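Local atomic coordinates of leucine aminopeptidase 2 (Saccharomyces cerevisiae, PDB entry 2XQ0), a protein that cleaves di- and tripeptides from their amino end as a zinc-dependent M1-family aminopeptidase, and also shows low epoxide hydrolase activity in vitro. Residues P156-T168 with S308-F320. Residues are numbered along the deposited sequence; the frame is centred on the assembly and turned at random.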
loop_
_atom_site.group_PDB
_atom_site.type_symbol
_atom_site.label_atom_id
_atom_site.label_comp_id
_atom_site.label_asym_id
_atom_site.label_seq_id
_atom_site.Cartn_x
_atom_site.Cartn_y
_atom_site.Cartn_z
ATOM N N PRO A 156 -14.450 7.177 -16.468
ATOM C CA PRO A 156 -14.045 8.567 -16.691
ATOM C C PRO A 156 -14.378 9.389 -15.455
ATOM O O PRO A 156 -15.459 9.238 -14.885
ATOM C CB PRO A 156 -14.881 8.993 -17.904
ATOM C CG PRO A 156 -16.060 8.070 -17.915
ATOM C CD PRO A 156 -15.655 6.795 -17.232
ATOM N N CYS A 157 -13.439 10.218 -15.012
ATOM C CA CYS A 157 -13.643 10.944 -13.775
ATOM C C CYS A 157 -12.636 12.066 -13.583
ATOM O O CYS A 157 -11.718 12.259 -14.384
ATOM C CB CYS A 157 -13.552 9.973 -12.586
ATOM S SG CYS A 157 -11.974 9.076 -12.455
ATOM N N PHE A 158 -12.820 12.826 -12.515
ATOM C CA PHE A 158 -11.792 13.773 -12.094
ATOM C C PHE A 158 -10.829 12.976 -11.223
ATOM O O PHE A 158 -10.988 12.913 -9.999
ATOM C CB PHE A 158 -12.420 14.893 -11.288
ATOM C CG PHE A 158 -13.378 15.746 -12.071
ATOM C CD1 PHE A 158 -12.918 16.631 -13.030
ATOM C CD2 PHE A 158 -14.735 15.676 -11.838
ATOM C CE1 PHE A 158 -13.796 17.430 -13.744
ATOM C CE2 PHE A 158 -15.617 16.484 -12.551
ATOM C CZ PHE A 158 -15.143 17.358 -13.506
ATOM N N ASP A 159 -9.851 12.334 -11.857
ATOM C CA ASP A 159 -8.972 11.370 -11.181
ATOM C C ASP A 159 -7.836 12.059 -10.423
ATOM O O ASP A 159 -6.649 11.935 -10.777
ATOM C CB ASP A 159 -8.409 10.339 -12.180
ATOM C CG ASP A 159 -7.732 9.157 -11.493
ATOM O OD1 ASP A 159 -7.811 9.045 -10.250
ATOM O OD2 ASP A 159 -7.121 8.317 -12.199
ATOM N N THR A 160 -8.209 12.775 -9.365
ATOM C CA THR A 160 -7.234 13.438 -8.497
ATOM C C THR A 160 -7.664 13.267 -7.037
ATOM O O THR A 160 -8.854 13.234 -6.734
ATOM C CB THR A 160 -7.051 14.949 -8.877
ATOM O OG1 THR A 160 -6.452 15.656 -7.789
ATOM C CG2 THR A 160 -8.371 15.593 -9.206
ATOM N N PRO A 161 -6.695 13.124 -6.126
ATOM C CA PRO A 161 -7.111 12.978 -4.727
ATOM C C PRO A 161 -7.649 14.291 -4.139
ATOM O O PRO A 161 -8.196 14.278 -3.032
ATOM C CB PRO A 161 -5.841 12.497 -4.026
ATOM C CG PRO A 161 -4.702 12.877 -4.942
ATOM C CD PRO A 161 -5.272 12.794 -6.339
ATOM N N SER A 162 -7.529 15.390 -4.888
ATOM C CA SER A 162 -8.173 16.651 -4.528
ATOM C C SER A 162 -9.689 16.608 -4.658
ATOM O O SER A 162 -10.382 17.409 -4.038
ATOM C CB SER A 162 -7.634 17.823 -5.365
ATOM O OG SER A 162 -6.361 18.237 -4.909
ATOM N N VAL A 163 -10.217 15.687 -5.463
ATOM C CA VAL A 163 -11.667 15.615 -5.638
ATOM C C VAL A 163 -12.251 14.452 -4.850
ATOM O O VAL A 163 -11.848 13.318 -5.063
ATOM C CB VAL A 163 -12.034 15.484 -7.130
ATOM C CG1 VAL A 163 -13.542 15.271 -7.322
ATOM C CG2 VAL A 163 -11.570 16.730 -7.881
ATOM N N LYS A 164 -13.177 14.736 -3.930
ATOM C CA LYS A 164 -13.827 13.688 -3.149
ATOM C C LYS A 164 -15.335 13.849 -3.263
ATOM O O LYS A 164 -15.848 14.967 -3.281
ATOM C CB LYS A 164 -13.398 13.762 -1.677
ATOM C CG LYS A 164 -11.889 13.901 -1.505
ATOM C CD LYS A 164 -11.389 13.126 -0.298
ATOM C CE LYS A 164 -11.530 13.934 0.971
ATOM N NZ LYS A 164 -10.863 13.258 2.118
ATOM N N SER A 165 -16.031 12.726 -3.339
ATOM C CA SER A 165 -17.450 12.690 -3.667
ATOM C C SER A 165 -18.086 11.509 -2.969
ATOM O O SER A 165 -17.452 10.473 -2.835
ATOM C CB SER A 165 -17.597 12.478 -5.175
ATOM O OG SER A 165 -18.937 12.259 -5.540
ATOM N N THR A 166 -19.333 11.659 -2.520
ATOM C CA THR A 166 -20.117 10.506 -2.136
ATOM C C THR A 166 -20.376 9.640 -3.376
ATOM O O THR A 166 -20.365 10.146 -4.515
ATOM C CB THR A 166 -21.446 10.942 -1.500
ATOM O OG1 THR A 166 -22.144 11.808 -2.405
ATOM C CG2 THR A 166 -21.175 11.709 -0.207
ATOM N N PHE A 167 -20.595 8.343 -3.159
ATOM C CA PHE A 167 -20.915 7.410 -4.240
ATOM C C PHE A 167 -22.155 6.576 -3.946
ATOM O O PHE A 167 -22.432 6.223 -2.805
ATOM C CB PHE A 167 -19.776 6.415 -4.485
ATOM C CG PHE A 167 -18.623 6.972 -5.243
ATOM C CD1 PHE A 167 -17.690 7.777 -4.612
ATOM C CD2 PHE A 167 -18.429 6.644 -6.577
ATOM C CE1 PHE A 167 -16.615 8.276 -5.306
ATOM C CE2 PHE A 167 -17.346 7.153 -7.290
ATOM C CZ PHE A 167 -16.440 7.968 -6.656
ATOM N N THR A 168 -22.891 6.255 -4.997
ATOM C CA THR A 168 -23.792 5.110 -4.973
ATOM C C THR A 168 -23.315 4.203 -6.096
ATOM O O THR A 168 -22.692 4.676 -7.045
ATOM C CB THR A 168 -25.252 5.518 -5.232
ATOM O OG1 THR A 168 -25.288 6.506 -6.263
ATOM C CG2 THR A 168 -25.881 6.101 -3.971
ATOM N N SER A 308 -5.932 8.678 8.046
ATOM C CA SER A 308 -4.909 9.345 7.255
ATOM C C SER A 308 -4.882 8.778 5.861
ATOM O O SER A 308 -4.231 7.786 5.598
ATOM C CB SER A 308 -3.532 9.169 7.894
ATOM O OG SER A 308 -3.344 7.812 8.247
ATOM N N GLY A 309 -5.602 9.434 4.967
ATOM C CA GLY A 309 -5.712 8.972 3.600
ATOM C C GLY A 309 -7.157 9.043 3.189
ATOM O O GLY A 309 -7.491 9.721 2.226
ATOM N N ASN A 310 -8.016 8.367 3.946
ATOM C CA ASN A 310 -9.421 8.244 3.575
ATOM C C ASN A 310 -10.263 9.427 4.020
ATOM O O ASN A 310 -10.974 10.026 3.214
ATOM C CB ASN A 310 -9.989 6.923 4.088
ATOM C CG ASN A 310 -9.272 5.714 3.482
ATOM O OD1 ASN A 310 -8.285 5.856 2.758
ATOM N ND2 ASN A 310 -9.764 4.528 3.787
ATOM N N LEU A 311 -10.136 9.783 5.293
ATOM C CA LEU A 311 -10.854 10.906 5.870
ATOM C C LEU A 311 -10.166 12.221 5.505
ATOM O O LEU A 311 -10.814 13.201 5.102
ATOM C CB LEU A 311 -10.922 10.732 7.397
ATOM C CG LEU A 311 -11.848 11.718 8.107
ATOM C CD1 LEU A 311 -13.266 11.584 7.558
ATOM C CD2 LEU A 311 -11.825 11.509 9.627
ATOM N N VAL A 312 -8.838 12.229 5.627
ATOM C CA VAL A 312 -8.028 13.397 5.313
ATOM C C VAL A 312 -7.032 12.976 4.241
ATOM O O VAL A 312 -6.254 12.070 4.457
ATOM C CB VAL A 312 -7.256 13.903 6.558
ATOM C CG1 VAL A 312 -6.259 14.973 6.164
ATOM C CG2 VAL A 312 -8.216 14.434 7.610
ATOM N N THR A 313 -7.082 13.613 3.077
ATOM C CA THR A 313 -6.398 13.095 1.894
ATOM C C THR A 313 -5.349 14.050 1.339
ATOM O O THR A 313 -5.526 15.258 1.372
ATOM C CB THR A 313 -7.433 12.815 0.789
ATOM O OG1 THR A 313 -8.508 12.051 1.342
ATOM C CG2 THR A 313 -6.797 12.047 -0.389
ATOM N N ASN A 314 -4.253 13.512 0.813
ATOM C CA ASN A 314 -3.285 14.357 0.143
ATOM C C ASN A 314 -3.902 14.959 -1.121
ATOM O O ASN A 314 -4.616 14.284 -1.873
ATOM C CB ASN A 314 -1.993 13.593 -0.204
ATOM C CG ASN A 314 -2.260 12.214 -0.825
ATOM O OD1 ASN A 314 -3.313 11.966 -1.387
ATOM N ND2 ASN A 314 -1.291 11.321 -0.718
ATOM N N CYS A 315 -3.622 16.232 -1.362
ATOM C CA CYS A 315 -4.243 16.915 -2.485
ATOM C C CYS A 315 -3.655 16.498 -3.824
ATOM O O CYS A 315 -4.316 16.617 -4.856
ATOM C CB CYS A 315 -4.121 18.425 -2.306
ATOM S SG CYS A 315 -2.441 19.002 -2.434
ATOM N N SER A 316 -2.413 16.023 -3.807
ATOM C CA SER A 316 -1.745 15.576 -5.022
ATOM C C SER A 316 -0.692 14.561 -4.652
ATOM O O SER A 316 -0.415 14.346 -3.473
ATOM C CB SER A 316 -1.079 16.747 -5.741
ATOM O OG SER A 316 0.200 17.034 -5.207
ATOM N N TRP A 317 -0.072 13.959 -5.656
ATOM C CA TRP A 317 0.922 12.925 -5.397
ATOM C C TRP A 317 2.296 13.506 -5.027
ATOM O O TRP A 317 3.202 12.771 -4.666
ATOM C CB TRP A 317 0.973 11.923 -6.554
ATOM C CG TRP A 317 -0.426 11.383 -6.817
ATOM C CD1 TRP A 317 -1.223 11.657 -7.891
ATOM C CD2 TRP A 317 -1.210 10.558 -5.937
ATOM N NE1 TRP A 317 -2.449 11.032 -7.747
ATOM C CE2 TRP A 317 -2.464 10.355 -6.555
ATOM C CE3 TRP A 317 -0.966 9.961 -4.693
ATOM C CZ2 TRP A 317 -3.467 9.568 -5.976
ATOM C CZ3 TRP A 317 -1.965 9.192 -4.114
ATOM C CH2 TRP A 317 -3.192 8.995 -4.753
ATOM N N ASN A 318 2.421 14.831 -5.076
ATOM C CA ASN A 318 3.596 15.513 -4.523
ATOM C C ASN A 318 3.647 15.472 -3.013
ATOM O O ASN A 318 4.708 15.646 -2.435
ATOM C CB ASN A 318 3.612 16.990 -4.919
ATOM C CG ASN A 318 4.059 17.219 -6.334
ATOM O OD1 ASN A 318 4.480 16.296 -7.030
ATOM N ND2 ASN A 318 4.024 18.475 -6.754
ATOM N N HIS A 319 2.492 15.290 -2.383
ATOM C CA HIS A 319 2.373 15.358 -0.917
ATOM C C HIS A 319 1.891 14.018 -0.346
ATOM O O HIS A 319 1.183 13.960 0.669
ATOM C CB HIS A 319 1.432 16.501 -0.523
ATOM C CG HIS A 319 1.844 17.814 -1.098
ATOM N ND1 HIS A 319 2.769 18.633 -0.486
ATOM C CD2 HIS A 319 1.520 18.413 -2.266
ATOM C CE1 HIS A 319 2.975 19.695 -1.244
ATOM N NE2 HIS A 319 2.232 19.585 -2.332
ATOM N N PHE A 320 2.277 12.952 -1.037
ATOM C CA PHE A 320 1.904 11.582 -0.695
ATOM C C PHE A 320 2.326 11.218 0.731
ATOM O O PHE A 320 1.702 10.364 1.366
ATOM C CB PHE A 320 2.554 10.636 -1.706
ATOM C CG PHE A 320 2.121 9.200 -1.579
ATOM C CD1 PHE A 320 0.775 8.872 -1.498
ATOM C CD2 PHE A 320 3.066 8.172 -1.613
ATOM C CE1 PHE A 320 0.368 7.538 -1.408
ATOM C CE2 PHE A 320 2.670 6.843 -1.522
ATOM C CZ PHE A 320 1.310 6.532 -1.418
HETATM O O HOH W 1 -4.027 12.629 -9.811
HETATM O O HOH W 2 -13.132 11.696 3.219
#
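Lys164 reaches across to the end of helix 297-311, the helix that carries the HExxH zinc-binding motif of the M1 peptidases, and so ties the N-terminal domain to the catalytic one. Its NZ gives a hydrogen bond to Thr313 OG1 at 2.8 Å and another to Leu311 O at 3.0 Å, the latter from above the carbonyl plane, 69° out of it. A weaker bond goes to Asn310 O, which a water also bridges to NZ. The chain gets there by bending at chi2 and again at chi3 (-84°), its side chain running antiparallel to that of Thr313. Thr313 OG1 is fixed in turn, donating to Gly309 O at 2.7 Å, which leaves its oxygen turned to accept from the lysine. A methionine here would probably leave Leu311 O and Thr313 OG1 without the ammonium that joins them.

Further along, the type I turn from Thr160 to Val163 meets the chain just after strand 312-314. Ser162 OG donates to Cys315 O at 2.6 Å, only 17° from the carbonyl plane. The turn is stiffened from within: Thr160 OG1 accepts from Ser162 N as an ST turn, while also pairing with Asp18.

Packing centres on Pro161, whose CB lies 3.1 Å from Asn314 O and whose carbonyl oxygen is hydrogen-bonded to Ser425 OG. The pyrrolidine lies over one face of the Trp317 indole in a CH-pi contact, CG offset toward the rim; Glu147 of the substrate site lies close to this tryptophan, and Phe320, three residues beyond Trp317, touches the bound bestatin. Trp317 NE1 donates to a water at 3.0 Å, and that water donates to Asp159 O.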